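Local structure of topoisomerase IV subunit A (Escherichia coli, 1ZVT) at residues A[11-15]-A[27-33]; A[42-47]-A[58-64]; A[47-53]-A[84-90]; A[100-104]-A[128-133]. The protein forms part of a type II DNA topoisomerase that decatenates DNA and removes supercoils, and its C-terminal domain, seen here, probably binds DNA. All coordinates share one frame. Residue numbers count along the deposited sequence, not the author numbering.

Contact 1 (A[11-15]-A[27-33]); sequences MGWVR and LNYKAGD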
loop_
_atom_site.group_PDB
_atom_site.type_symbol
_atom_site.label_atom_id
_atom_site.label_comp_id
_atom_site.label_asym_id
_atom_site.label_seq_id
_atom_site.Cartn_x
_atom_site.Cartn_y
_atom_site.Cartn_z
ATOM N N MET A 11 -1.938 3.521 -17.339
ATOM C CA MET A 11 -0.707 3.978 -18.014
ATOM C C MET A 11 0.040 5.070 -17.256
ATOM O O MET A 11 1.069 5.562 -17.733
ATOM C CB MET A 11 -1.037 4.469 -19.413
ATOM C CG MET A 11 -1.564 3.387 -20.366
ATOM S SD MET A 11 -0.375 2.066 -20.585
ATOM C CE MET A 11 -1.064 0.737 -19.605
ATOM N N GLY A 12 -0.461 5.462 -16.081
ATOM C CA GLY A 12 0.256 6.431 -15.250
ATOM C C GLY A 12 -0.032 7.878 -15.597
ATOM O O GLY A 12 0.816 8.751 -15.368
ATOM N N TRP A 13 -1.236 8.133 -16.102
ATOM C CA TRP A 13 -1.691 9.480 -16.398
ATOM C C TRP A 13 -2.632 9.918 -15.304
ATOM O O TRP A 13 -3.380 9.098 -14.746
ATOM C CB TRP A 13 -2.405 9.519 -17.748
ATOM C CG TRP A 13 -1.443 9.413 -18.898
ATOM C CD1 TRP A 13 -0.387 8.552 -19.004
ATOM C CD2 TRP A 13 -1.441 10.204 -20.084
ATOM N NE1 TRP A 13 0.266 8.744 -20.202
ATOM C CE2 TRP A 13 -0.353 9.764 -20.878
ATOM C CE3 TRP A 13 -2.251 11.246 -20.559
ATOM C CZ2 TRP A 13 -0.057 10.325 -22.129
ATOM C CZ3 TRP A 13 -1.952 11.811 -21.807
ATOM C CH2 TRP A 13 -0.867 11.344 -22.573
ATOM N N VAL A 14 -2.588 11.201 -14.975
ATOM C CA VAL A 14 -3.371 11.712 -13.844
ATOM C C VAL A 14 -4.167 12.943 -14.207
ATOM O O VAL A 14 -3.823 13.663 -15.140
ATOM C CB VAL A 14 -2.479 12.065 -12.626
ATOM C CG1 VAL A 14 -1.978 10.803 -11.969
ATOM C CG2 VAL A 14 -1.278 12.969 -13.033
ATOM N N ARG A 15 -5.222 13.202 -13.431
ATOM C CA ARG A 15 -5.948 14.452 -13.516
ATOM C C ARG A 15 -6.601 14.726 -12.164
ATOM O O ARG A 15 -6.694 13.827 -11.326
ATOM C CB ARG A 15 -6.988 14.403 -14.621
ATOM C CG ARG A 15 -8.227 13.601 -14.265
ATOM C CD ARG A 15 -8.972 13.237 -15.521
ATOM N NE ARG A 15 -8.512 11.989 -16.133
ATOM C CZ ARG A 15 -8.993 11.494 -17.269
ATOM N NH1 ARG A 15 -9.942 12.144 -17.942
ATOM N NH2 ARG A 15 -8.537 10.359 -17.743
ATOM N N LEU A 27 -14.659 8.309 -16.890
ATOM C CA LEU A 27 -13.971 9.389 -17.602
ATOM C C LEU A 27 -13.379 8.924 -18.922
ATOM O O LEU A 27 -13.285 7.723 -19.185
ATOM C CB LEU A 27 -12.861 9.968 -16.728
ATOM C CG LEU A 27 -13.323 10.594 -15.416
ATOM C CD1 LEU A 27 -12.141 10.859 -14.509
ATOM C CD2 LEU A 27 -14.080 11.893 -15.680
ATOM N N ASN A 28 -12.982 9.905 -19.738
ATOM C CA ASN A 28 -12.280 9.681 -20.988
ATOM C C ASN A 28 -10.855 9.204 -20.708
ATOM O O ASN A 28 -10.135 9.817 -19.921
ATOM C CB ASN A 28 -12.276 11.001 -21.773
ATOM C CG ASN A 28 -11.648 10.888 -23.158
ATOM O OD1 ASN A 28 -11.235 11.898 -23.735
ATOM N ND2 ASN A 28 -11.579 9.681 -23.699
ATOM N N TYR A 29 -10.459 8.101 -21.330
ATOM C CA TYR A 29 -9.068 7.668 -21.277
ATOM C C TYR A 29 -8.521 7.607 -22.685
ATOM O O TYR A 29 -9.291 7.440 -23.630
ATOM C CB TYR A 29 -8.930 6.324 -20.568
ATOM C CG TYR A 29 -9.306 6.455 -19.112
ATOM C CD1 TYR A 29 -10.614 6.231 -18.688
ATOM C CD2 TYR A 29 -8.358 6.845 -18.166
ATOM C CE1 TYR A 29 -10.973 6.387 -17.348
ATOM C CE2 TYR A 29 -8.698 6.999 -16.827
ATOM C CZ TYR A 29 -10.000 6.760 -16.425
ATOM O OH TYR A 29 -10.344 6.930 -15.098
ATOM N N LYS A 30 -7.209 7.774 -22.830
ATOM C CA LYS A 30 -6.599 7.649 -24.154
ATOM C C LYS A 30 -6.674 6.189 -24.611
ATOM O O LYS A 30 -6.801 5.279 -23.793
ATOM C CB LYS A 30 -5.163 8.184 -24.147
ATOM C CG LYS A 30 -4.163 7.287 -23.467
ATOM C CD LYS A 30 -2.855 8.009 -23.221
ATOM C CE LYS A 30 -1.904 7.114 -22.443
ATOM N NZ LYS A 30 -1.037 6.320 -23.357
ATOM N N ALA A 31 -6.633 5.966 -25.927
ATOM C CA ALA A 31 -6.708 4.616 -26.463
ATOM C C ALA A 31 -5.722 3.688 -25.757
ATOM O O ALA A 31 -4.542 4.019 -25.626
ATOM C CB ALA A 31 -6.408 4.640 -27.966
ATOM N N GLY A 32 -6.205 2.537 -25.297
ATOM C CA GLY A 32 -5.356 1.571 -24.593
ATOM C C GLY A 32 -5.215 1.841 -23.095
ATOM O O GLY A 32 -4.547 1.094 -22.382
ATOM N N ASP A 33 -5.830 2.911 -22.613
ATOM C CA ASP A 33 -5.695 3.251 -21.192
ATOM C C ASP A 33 -7.046 3.133 -20.502
ATOM O O ASP A 33 -8.098 3.106 -21.156
ATOM C CB ASP A 33 -5.122 4.664 -21.055
ATOM C CG ASP A 33 -4.494 4.937 -19.680
ATOM O OD1 ASP A 33 -4.399 4.025 -18.832
ATOM O OD2 ASP A 33 -4.069 6.091 -19.466
#
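This contact lies in the first blade of the beta-pinwheel. The loop 27-33 joins strand 13-18 to strand 35-42 and folds back along the start of strand 13-18. At Leu27, the CB lies over one face of the Arg15 guanidinium, 3.8 Å from Arg15 NH1. Asn28 gives its backbone oxygen to the edge of the same group. Arg15 NH2 donates to Asn28 O at 2.8 Å and Arg15 NH1 donates to it at 3.1 Å, so one carbonyl takes both donors. Arg15 NH1 also hydrogen-bonds to Ala67 O, which ties the arginine to a second loop. Tyr29 adds an off-centre cation-pi contact, with Arg15 CZ 5.0 Å from its ring centroid. Tyr29 OH donates to Ala24 O. Lys30 meets Trp13 through its aliphatic chain. Lys30 CE sits over the indole face, 3.7 Å from the centroid of the five-membered ring, in a CH-pi contact. Lys30 also begins a type II beta turn that runs to Asp33, closed by Asp33 N to Lys30 O at 2.8 Å. Gly32, with positive phi, fits this turn, and its carbonyl lies beside the Met11 side chain. The CB of Asp33 points toward residues 11-15. Its OD2 hydrogen-bonds to Ser9 OG, and its OD1 accepts from Met11 N at 2.9 Å.

Contact 2 (A[42-47]-A[58-64]); sequences KSNQPV and AIDPITL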
loop_
_atom_site.group_PDB
_atom_site.type_symbol
_atom_site.label_atom_id
_atom_site.label_comp_id
_atom_site.label_asym_id
_atom_site.label_seq_id
_atom_site.Cartn_x
_atom_site.Cartn_y
_atom_site.Cartn_z
ATOM N N LYS A 42 -8.580 17.806 -0.625
ATOM C CA LYS A 42 -8.803 19.229 -0.899
ATOM C C LYS A 42 -7.717 19.749 -1.813
ATOM O O LYS A 42 -6.617 19.210 -1.850
ATOM C CB LYS A 42 -8.792 20.023 0.410
ATOM C CG LYS A 42 -10.020 19.771 1.292
ATOM C CD LYS A 42 -9.868 20.471 2.643
ATOM C CE LYS A 42 -11.059 20.173 3.556
ATOM N NZ LYS A 42 -11.429 21.373 4.357
ATOM N N SER A 43 -8.025 20.813 -2.548
ATOM C CA SER A 43 -7.116 21.318 -3.568
ATOM C C SER A 43 -5.840 21.907 -2.953
ATOM O O SER A 43 -4.826 22.022 -3.644
ATOM C CB SER A 43 -7.840 22.324 -4.480
ATOM O OG SER A 43 -8.392 23.371 -3.702
ATOM N N ASN A 44 -5.888 22.233 -1.657
ATOM C CA ASN A 44 -4.721 22.755 -0.949
ATOM C C ASN A 44 -3.980 21.722 -0.106
ATOM O O ASN A 44 -3.297 22.073 0.863
ATOM C CB ASN A 44 -5.097 23.984 -0.099
ATOM C CG ASN A 44 -6.091 23.667 1.004
ATOM O OD1 ASN A 44 -6.781 22.641 0.981
ATOM N ND2 ASN A 44 -6.181 24.566 1.989
ATOM N N GLN A 45 -4.101 20.443 -0.470
ATOM C CA GLN A 45 -3.352 19.393 0.205
ATOM C C GLN A 45 -2.629 18.611 -0.897
ATOM O O GLN A 45 -3.132 18.533 -2.003
ATOM C CB GLN A 45 -4.264 18.511 1.087
ATOM C CG GLN A 45 -4.702 17.171 0.538
ATOM C CD GLN A 45 -5.836 16.503 1.341
ATOM O OE1 GLN A 45 -6.979 16.870 1.212
ATOM N NE2 GLN A 45 -5.498 15.520 2.163
ATOM N N PRO A 46 -1.440 18.071 -0.615
ATOM C CA PRO A 46 -0.750 17.357 -1.696
ATOM C C PRO A 46 -1.353 15.967 -1.968
ATOM O O PRO A 46 -1.955 15.368 -1.071
ATOM C CB PRO A 46 0.673 17.205 -1.149
ATOM C CG PRO A 46 0.469 17.118 0.323
ATOM C CD PRO A 46 -0.648 18.088 0.623
ATOM N N VAL A 47 -1.195 15.491 -3.204
ATOM C CA VAL A 47 -1.392 14.078 -3.520
ATOM C C VAL A 47 -0.033 13.409 -3.640
ATOM O O VAL A 47 0.904 13.994 -4.166
ATOM C CB VAL A 47 -2.280 13.849 -4.786
ATOM C CG1 VAL A 47 -1.775 14.602 -6.025
ATOM C CG2 VAL A 47 -2.460 12.317 -5.045
ATOM N N ALA A 58 5.332 14.047 -4.012
ATOM C CA ALA A 58 4.114 14.815 -3.827
ATOM C C ALA A 58 3.883 15.792 -4.979
ATOM O O ALA A 58 4.838 16.397 -5.491
ATOM C CB ALA A 58 4.163 15.581 -2.524
ATOM N N ILE A 59 2.621 15.953 -5.361
ATOM C CA ILE A 59 2.238 16.883 -6.431
ATOM C C ILE A 59 1.100 17.764 -5.889
ATOM O O ILE A 59 0.240 17.294 -5.150
ATOM C CB ILE A 59 1.759 16.118 -7.704
ATOM C CG1 ILE A 59 2.921 15.364 -8.377
ATOM C CG2 ILE A 59 1.050 17.055 -8.718
ATOM C CD1 ILE A 59 2.520 14.628 -9.694
ATOM N N ASP A 60 1.126 19.045 -6.237
ATOM C CA ASP A 60 0.053 19.978 -5.878
ATOM C C ASP A 60 -1.098 19.811 -6.890
ATOM O O ASP A 60 -0.906 19.972 -8.101
ATOM C CB ASP A 60 0.629 21.411 -5.888
ATOM C CG ASP A 60 -0.381 22.483 -5.470
ATOM O OD1 ASP A 60 -1.609 22.248 -5.481
ATOM O OD2 ASP A 60 0.070 23.619 -5.160
ATOM N N PRO A 61 -2.306 19.477 -6.412
ATOM C CA PRO A 61 -3.425 19.283 -7.353
ATOM C C PRO A 61 -3.679 20.466 -8.305
ATOM O O PRO A 61 -4.173 20.241 -9.407
ATOM C CB PRO A 61 -4.634 19.072 -6.432
ATOM C CG PRO A 61 -4.024 18.513 -5.158
ATOM C CD PRO A 61 -2.727 19.263 -5.007
ATOM N N ILE A 62 -3.302 21.687 -7.917
ATOM C CA ILE A 62 -3.594 22.846 -8.791
ATOM C C ILE A 62 -2.803 22.811 -10.109
ATOM O O ILE A 62 -3.144 23.528 -11.082
ATOM C CB ILE A 62 -3.433 24.201 -8.057
ATOM C CG1 ILE A 62 -2.026 24.371 -7.509
ATOM C CG2 ILE A 62 -4.463 24.293 -6.920
ATOM C CD1 ILE A 62 -1.024 24.923 -8.462
ATOM N N THR A 63 -1.762 21.979 -10.136
ATOM C CA THR A 63 -0.906 21.841 -11.318
ATOM C C THR A 63 -1.402 20.730 -12.260
ATOM O O THR A 63 -0.801 20.493 -13.315
ATOM C CB THR A 63 0.546 21.516 -10.915
ATOM O OG1 THR A 63 0.600 20.215 -10.317
ATOM C CG2 THR A 63 1.119 22.540 -9.943
ATOM N N LEU A 64 -2.481 20.044 -11.885
ATOM C CA LEU A 64 -2.980 18.916 -12.682
ATOM C C LEU A 64 -4.155 19.348 -13.568
ATOM O O LEU A 64 -4.900 20.268 -13.195
ATOM C CB LEU A 64 -3.400 17.755 -11.766
ATOM C CG LEU A 64 -2.273 17.113 -10.963
ATOM C CD1 LEU A 64 -2.837 16.030 -10.050
ATOM C CD2 LEU A 64 -1.208 16.552 -11.895
#
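Val47 forms the apolar centre. Its CG1 lies 4.2 Å from Ile59 CB and 4.4 Å from Leu64 CD1. Ile6 of strand 3-9 covers the Val47 face and also touches Pro61. On the other face of the sheet, Pro46 CB meets Ala58 CB at 4.1 Å. The backbones join at Val47 and Ile59, an antiparallel hydrogen-bonded pair. Val47 N donates to Ile59 O at 3.0 Å, and Ile59 N to Val47 O at 2.9 Å. Beyond this pair the chains stay close. Pro61 CD packs on the turn carbonyls, 3.1 Å from Gln45 O and 3.7 Å from Ser43 O. At the polar edge, a type I turn runs from Lys42 to Gln45, and Ser43 OG hydrogen-bonds to Glu2 N. Across from it, Asp60 OD1 accepts from Ile62 N at 3.0 Å in an Asx turn that starts the short 3-10 segment 61-63. The arrangement is the open end of a beta hairpin, strands 47-51 and 55-59, in a beta-pinwheel blade.

Contact 3 (A[47-53]-A[84-90]); sequences VVFVDST and ATVDHML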
loop_
_atom_site.group_PDB
_atom_site.type_symbol
_atom_site.label_atom_id
_atom_site.label_comp_id
_atom_site.label_asym_id
_atom_site.label_seq_id
_atom_site.Cartn_x
_atom_site.Cartn_y
_atom_site.Cartn_z
ATOM N N VAL A 47 -1.195 15.491 -3.204
ATOM C CA VAL A 47 -1.392 14.078 -3.520
ATOM C C VAL A 47 -0.033 13.409 -3.640
ATOM O O VAL A 47 0.904 13.994 -4.166
ATOM C CB VAL A 47 -2.280 13.849 -4.786
ATOM C CG1 VAL A 47 -1.775 14.602 -6.025
ATOM C CG2 VAL A 47 -2.460 12.317 -5.045
ATOM N N VAL A 48 0.078 12.208 -3.078
ATOM C CA VAL A 48 1.363 11.508 -2.997
ATOM C C VAL A 48 1.291 10.229 -3.836
ATOM O O VAL A 48 0.240 9.582 -3.889
ATOM C CB VAL A 48 1.692 11.183 -1.531
ATOM C CG1 VAL A 48 2.671 10.047 -1.414
ATOM C CG2 VAL A 48 2.232 12.438 -0.829
ATOM N N PHE A 49 2.408 9.897 -4.486
ATOM C CA PHE A 49 2.577 8.697 -5.289
ATOM C C PHE A 49 3.761 7.931 -4.731
ATOM O O PHE A 49 4.783 8.519 -4.333
ATOM C CB PHE A 49 2.824 9.065 -6.762
ATOM C CG PHE A 49 1.685 9.830 -7.361
ATOM C CD1 PHE A 49 1.677 11.222 -7.339
ATOM C CD2 PHE A 49 0.584 9.149 -7.885
ATOM C CE1 PHE A 49 0.580 11.944 -7.854
ATOM C CE2 PHE A 49 -0.523 9.869 -8.395
ATOM C CZ PHE A 49 -0.506 11.267 -8.375
ATOM N N VAL A 50 3.635 6.611 -4.705
ATOM C CA VAL A 50 4.775 5.765 -4.351
ATOM C C VAL A 50 5.137 4.884 -5.563
ATOM O O VAL A 50 4.248 4.223 -6.140
ATOM C CB VAL A 50 4.454 4.896 -3.125
ATOM C CG1 VAL A 50 5.673 4.052 -2.785
ATOM C CG2 VAL A 50 4.076 5.785 -1.913
ATOM N N ASP A 51 6.408 4.888 -5.951
ATOM C CA ASP A 51 6.838 4.058 -7.101
ATOM C C ASP A 51 7.314 2.670 -6.700
ATOM O O ASP A 51 7.419 2.349 -5.503
ATOM C CB ASP A 51 7.836 4.799 -8.036
ATOM C CG ASP A 51 9.275 4.846 -7.503
ATOM O OD1 ASP A 51 9.651 4.059 -6.619
ATOM O OD2 ASP A 51 10.051 5.676 -8.014
ATOM N N SER A 52 7.569 1.840 -7.720
ATOM C CA SER A 52 7.920 0.436 -7.514
ATOM C C SER A 52 9.276 0.222 -6.838
ATOM O O SER A 52 9.589 -0.912 -6.438
ATOM C CB SER A 52 7.890 -0.294 -8.862
ATOM O OG SER A 52 8.702 0.382 -9.780
ATOM N N THR A 53 10.075 1.281 -6.720
ATOM C CA THR A 53 11.385 1.243 -6.080
ATOM C C THR A 53 11.366 1.750 -4.639
ATOM O O THR A 53 12.394 1.748 -3.962
ATOM C CB THR A 53 12.464 2.013 -6.889
ATOM O OG1 THR A 53 12.258 3.423 -6.779
ATOM C CG2 THR A 53 12.463 1.604 -8.355
ATOM N N ALA A 84 10.870 1.974 -13.437
ATOM C CA ALA A 84 9.957 2.078 -12.297
ATOM C C ALA A 84 8.581 2.470 -12.785
ATOM O O ALA A 84 8.446 3.173 -13.805
ATOM C CB ALA A 84 10.471 3.119 -11.305
ATOM N N THR A 85 7.566 2.027 -12.051
ATOM C CA THR A 85 6.183 2.380 -12.316
ATOM C C THR A 85 5.596 3.046 -11.071
ATOM O O THR A 85 6.096 2.845 -9.962
ATOM C CB THR A 85 5.325 1.139 -12.632
ATOM O OG1 THR A 85 5.511 0.142 -11.610
ATOM C CG2 THR A 85 5.678 0.540 -14.004
ATOM N N VAL A 86 4.533 3.823 -11.263
ATOM C CA VAL A 86 3.792 4.407 -10.136
ATOM C C VAL A 86 2.684 3.464 -9.716
ATOM O O VAL A 86 1.713 3.230 -10.463
ATOM C CB VAL A 86 3.196 5.775 -10.500
ATOM C CG1 VAL A 86 2.215 6.246 -9.442
ATOM C CG2 VAL A 86 4.323 6.790 -10.683
ATOM N N ASP A 87 2.807 2.925 -8.507
ATOM C CA ASP A 87 1.932 1.835 -8.101
ATOM C C ASP A 87 0.869 2.211 -7.087
ATOM O O ASP A 87 -0.155 1.532 -6.963
ATOM C CB ASP A 87 2.778 0.672 -7.562
ATOM C CG ASP A 87 3.664 0.061 -8.621
ATOM O OD1 ASP A 87 3.458 0.338 -9.830
ATOM O OD2 ASP A 87 4.596 -0.690 -8.256
ATOM N N HIS A 88 1.121 3.288 -6.336
ATOM C CA HIS A 88 0.264 3.636 -5.222
ATOM C C HIS A 88 0.058 5.140 -5.145
ATOM O O HIS A 88 0.994 5.911 -5.416
ATOM C CB HIS A 88 0.824 3.126 -3.876
ATOM C CG HIS A 88 1.398 1.735 -3.941
ATOM N ND1 HIS A 88 0.612 0.605 -3.949
ATOM C CD2 HIS A 88 2.679 1.305 -4.005
ATOM C CE1 HIS A 88 1.383 -0.461 -4.029
ATOM N NE2 HIS A 88 2.641 -0.067 -4.058
ATOM N N MET A 89 -1.162 5.532 -4.780
ATOM C CA MET A 89 -1.554 6.931 -4.679
ATOM C C MET A 89 -2.305 7.160 -3.365
ATOM O O MET A 89 -3.191 6.358 -3.001
ATOM C CB MET A 89 -2.472 7.291 -5.861
ATOM C CG MET A 89 -2.953 8.718 -5.871
ATOM S SD MET A 89 -3.837 9.226 -7.394
ATOM C CE MET A 89 -5.224 8.076 -7.445
ATOM N N LEU A 90 -1.961 8.228 -2.653
ATOM C CA LEU A 90 -2.574 8.524 -1.354
ATOM C C LEU A 90 -2.875 10.006 -1.232
ATOM O O LEU A 90 -2.118 10.860 -1.731
ATOM C CB LEU A 90 -1.621 8.161 -0.215
ATOM C CG LEU A 90 -1.384 6.664 -0.012
ATOM C CD1 LEU A 90 -0.230 6.151 -0.861
ATOM C CD2 LEU A 90 -1.124 6.419 1.466
#
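A classic beta bulge interrupts the pairing of strands 47-51 and 86-90, neighbours in the second blade sheet. The strands run antiparallel, with 154° between their directions, and their axes come within 4.7 Å. Val48 and Leu90 form a hydrogen-bonded pair: Val48 N to Leu90 O and Leu90 N to Val48 O are both 2.9 Å. Val50 N donates to His88 O at 2.8 Å. At the bulge, Val50 O accepts twice, from Asp87 N at 3.1 Å and from His88 N at 3.3 Å. Asp87 and His88 thus both face Val50, and the register moves by one, so that Asp51 pairs with Val86. In the beta-pinwheel, strand 86-90 is one of the two edge strands of this sheet, and strand 55-59 pairs with the other edge of strand 47-51. Phe49, Met89 and Val86 share one face. Met89 SD makes an oblique Met-aromatic contact, 4.6 Å from the Phe49 ring centroid, and Val86 CG1 lies 3.7 Å from Phe49 CD2. Val48, Val50, His88 and Leu90 are on the other face, with Val50 CG2 4.4 Å from Leu90 CD1. Past the strand end, Ser52 continues the pairing. Its N donates to Thr85 O at 2.9 Å, and its OG accepts from Thr85 N at 3.0 Å. Asp51 OD1 accepts from Thr53 N at 2.8 Å in an Asx turn, while Asp51 OD2 hydrogen-bonds to Tyr57 OH.

Contact 4 (A[100-104]-A[128-133]); sequences MASDA and LPENAH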
loop_
_atom_site.group_PDB
_atom_site.type_symbol
_atom_site.label_atom_id
_atom_site.label_comp_id
_atom_site.label_asym_id
_atom_site.label_seq_id
_atom_site.Cartn_x
_atom_site.Cartn_y
_atom_site.Cartn_z
ATOM N N MET A 100 4.157 1.259 6.127
ATOM C CA MET A 100 4.992 1.060 4.936
ATOM C C MET A 100 5.771 -0.228 5.106
ATOM O O MET A 100 6.252 -0.517 6.204
ATOM C CB MET A 100 5.999 2.208 4.776
ATOM C CG MET A 100 5.386 3.575 4.507
ATOM S SD MET A 100 4.354 3.643 3.009
ATOM C CE MET A 100 5.391 2.946 1.759
ATOM N N ALA A 101 5.901 -1.011 4.034
ATOM C CA ALA A 101 6.582 -2.297 4.149
ATOM C C ALA A 101 7.061 -2.805 2.809
ATOM O O ALA A 101 6.574 -2.376 1.740
ATOM C CB ALA A 101 5.655 -3.335 4.812
ATOM N N SER A 102 8.026 -3.719 2.869
ATOM C CA SER A 102 8.470 -4.439 1.674
ATOM C C SER A 102 8.114 -5.922 1.789
ATOM O O SER A 102 7.887 -6.462 2.891
ATOM C CB SER A 102 9.985 -4.293 1.506
ATOM O OG SER A 102 10.652 -5.031 2.519
ATOM N N ASP A 103 8.117 -6.618 0.660
ATOM C CA ASP A 103 7.766 -8.037 0.695
ATOM C C ASP A 103 8.909 -8.909 1.227
ATOM O O ASP A 103 8.755 -10.112 1.354
ATOM C CB ASP A 103 7.261 -8.542 -0.673
ATOM C CG ASP A 103 8.329 -8.601 -1.724
ATOM O OD1 ASP A 103 9.488 -8.181 -1.497
ATOM O OD2 ASP A 103 7.985 -9.052 -2.841
ATOM N N ALA A 104 10.024 -8.290 1.596
ATOM C CA ALA A 104 11.042 -9.013 2.369
ATOM C C ALA A 104 10.631 -9.157 3.848
ATOM O O ALA A 104 11.311 -9.843 4.613
ATOM C CB ALA A 104 12.397 -8.267 2.246
ATOM N N LEU A 128 14.419 -1.198 -0.376
ATOM C CA LEU A 128 14.083 -2.570 -0.735
ATOM C C LEU A 128 15.326 -3.436 -0.807
ATOM O O LEU A 128 16.289 -3.096 -1.531
ATOM C CB LEU A 128 13.406 -2.616 -2.093
ATOM C CG LEU A 128 12.123 -1.802 -2.234
ATOM C CD1 LEU A 128 11.642 -1.893 -3.664
ATOM C CD2 LEU A 128 11.061 -2.328 -1.262
ATOM N N PRO A 129 15.308 -4.563 -0.081
ATOM C CA PRO A 129 16.314 -5.628 -0.280
ATOM C C PRO A 129 16.339 -6.156 -1.697
ATOM O O PRO A 129 15.456 -5.854 -2.479
ATOM C CB PRO A 129 15.857 -6.722 0.697
ATOM C CG PRO A 129 15.193 -5.941 1.802
ATOM C CD PRO A 129 14.401 -4.872 1.043
ATOM N N GLU A 130 17.370 -6.943 -2.023
ATOM C CA GLU A 130 17.553 -7.458 -3.362
ATOM C C GLU A 130 16.295 -8.159 -3.874
ATOM O O GLU A 130 15.788 -9.086 -3.235
ATOM C CB GLU A 130 18.736 -8.431 -3.383
ATOM C CG GLU A 130 19.165 -8.803 -4.783
ATOM C CD GLU A 130 20.240 -9.874 -4.798
ATOM O OE1 GLU A 130 20.514 -10.486 -3.735
ATOM O OE2 GLU A 130 20.807 -10.107 -5.887
ATOM N N ASN A 131 15.786 -7.683 -5.012
ATOM C CA ASN A 131 14.605 -8.268 -5.664
ATOM C C ASN A 131 13.307 -8.127 -4.883
ATOM O O ASN A 131 12.307 -8.799 -5.180
ATOM C CB ASN A 131 14.875 -9.737 -6.014
ATOM C CG ASN A 131 16.064 -9.889 -6.942
ATOM O OD1 ASN A 131 16.302 -9.032 -7.807
ATOM N ND2 ASN A 131 16.854 -10.953 -6.746
ATOM N N ALA A 132 13.301 -7.243 -3.898
ATOM C CA ALA A 132 12.081 -7.041 -3.115
ATOM C C ALA A 132 11.176 -6.021 -3.787
ATOM O O ALA A 132 11.624 -5.261 -4.666
ATOM C CB ALA A 132 12.420 -6.591 -1.712
ATOM N N HIS A 133 9.921 -6.005 -3.339
ATOM C CA HIS A 133 8.903 -5.088 -3.860
ATOM C C HIS A 133 8.219 -4.381 -2.722
ATOM O O HIS A 133 8.212 -4.870 -1.580
ATOM C CB HIS A 133 7.859 -5.871 -4.657
ATOM C CG HIS A 133 8.461 -6.737 -5.718
ATOM N ND1 HIS A 133 8.874 -8.028 -5.472
ATOM C CD2 HIS A 133 8.784 -6.475 -7.005
ATOM C CE1 HIS A 133 9.409 -8.534 -6.571
ATOM N NE2 HIS A 133 9.353 -7.616 -7.521
#
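Ala104 packs its methyl against the loop 128-133, with Ala104 CB 3.7 Å from Pro129 CG and 4.3 Å from Ala132 CB. Nearby, Ser102 CB lies 3.6 Å from Leu128 CD2. These small contacts seat a type II beta turn that runs from Pro129 to Ala132 and is closed by Ala132 N to Pro129 O at 2.9 Å. The polar part is built on Asp103 and His133. Asp103 N donates to His133 O at 2.8 Å. In return, His133 N donates to Asp103 OD1 at 2.9 Å. The other carboxylate oxygen, Asp103 OD2, accepts from His133 ND1 at 3.0 Å, near the plane of the imidazole. One aspartate therefore holds both the backbone and the ring of His133. Ser102 CA adds a CA-H...O contact to His133 O at 3.3 Å. The contact belongs to a beta-pinwheel blade. Segment 100-104 runs on from strand 97-101 into the turn before strand 106-111. The loop 128-133 leads from strand 123-124, in the preceding sheet, to strand 138-139, which pairs with strand 97-101. From the tip of the loop, Asn131 ND2 hydrogen-bonds to Ala184 O of helix 180-184, and Asp103 makes a backbone hydrogen bond with Leu190 of strand 190-196.

How the contacts relate
The four contacts follow the chain through three successive blades of the beta-pinwheel. Contact 1 lies in the first sheet, contacts 2 and 3 in the second, and contact 4 in the third. Contacts 2 and 3 share Val47, and their segments alternate along the chain. Contact 1 touches both: Val14 packs on Leu64 and on Phe49. Contact 4 touches contact 3 through Leu128, but its centre lies 29 Å from that of contact 1. Contacts 1 and 4 join a blade's hairpin to the loop leading into the third strand; contact 3 pairs the hairpin with that strand itself. Contact 2 lies at the hairpin's open end. Packing between successive sheets thus links three blades of a domain that probably binds DNA.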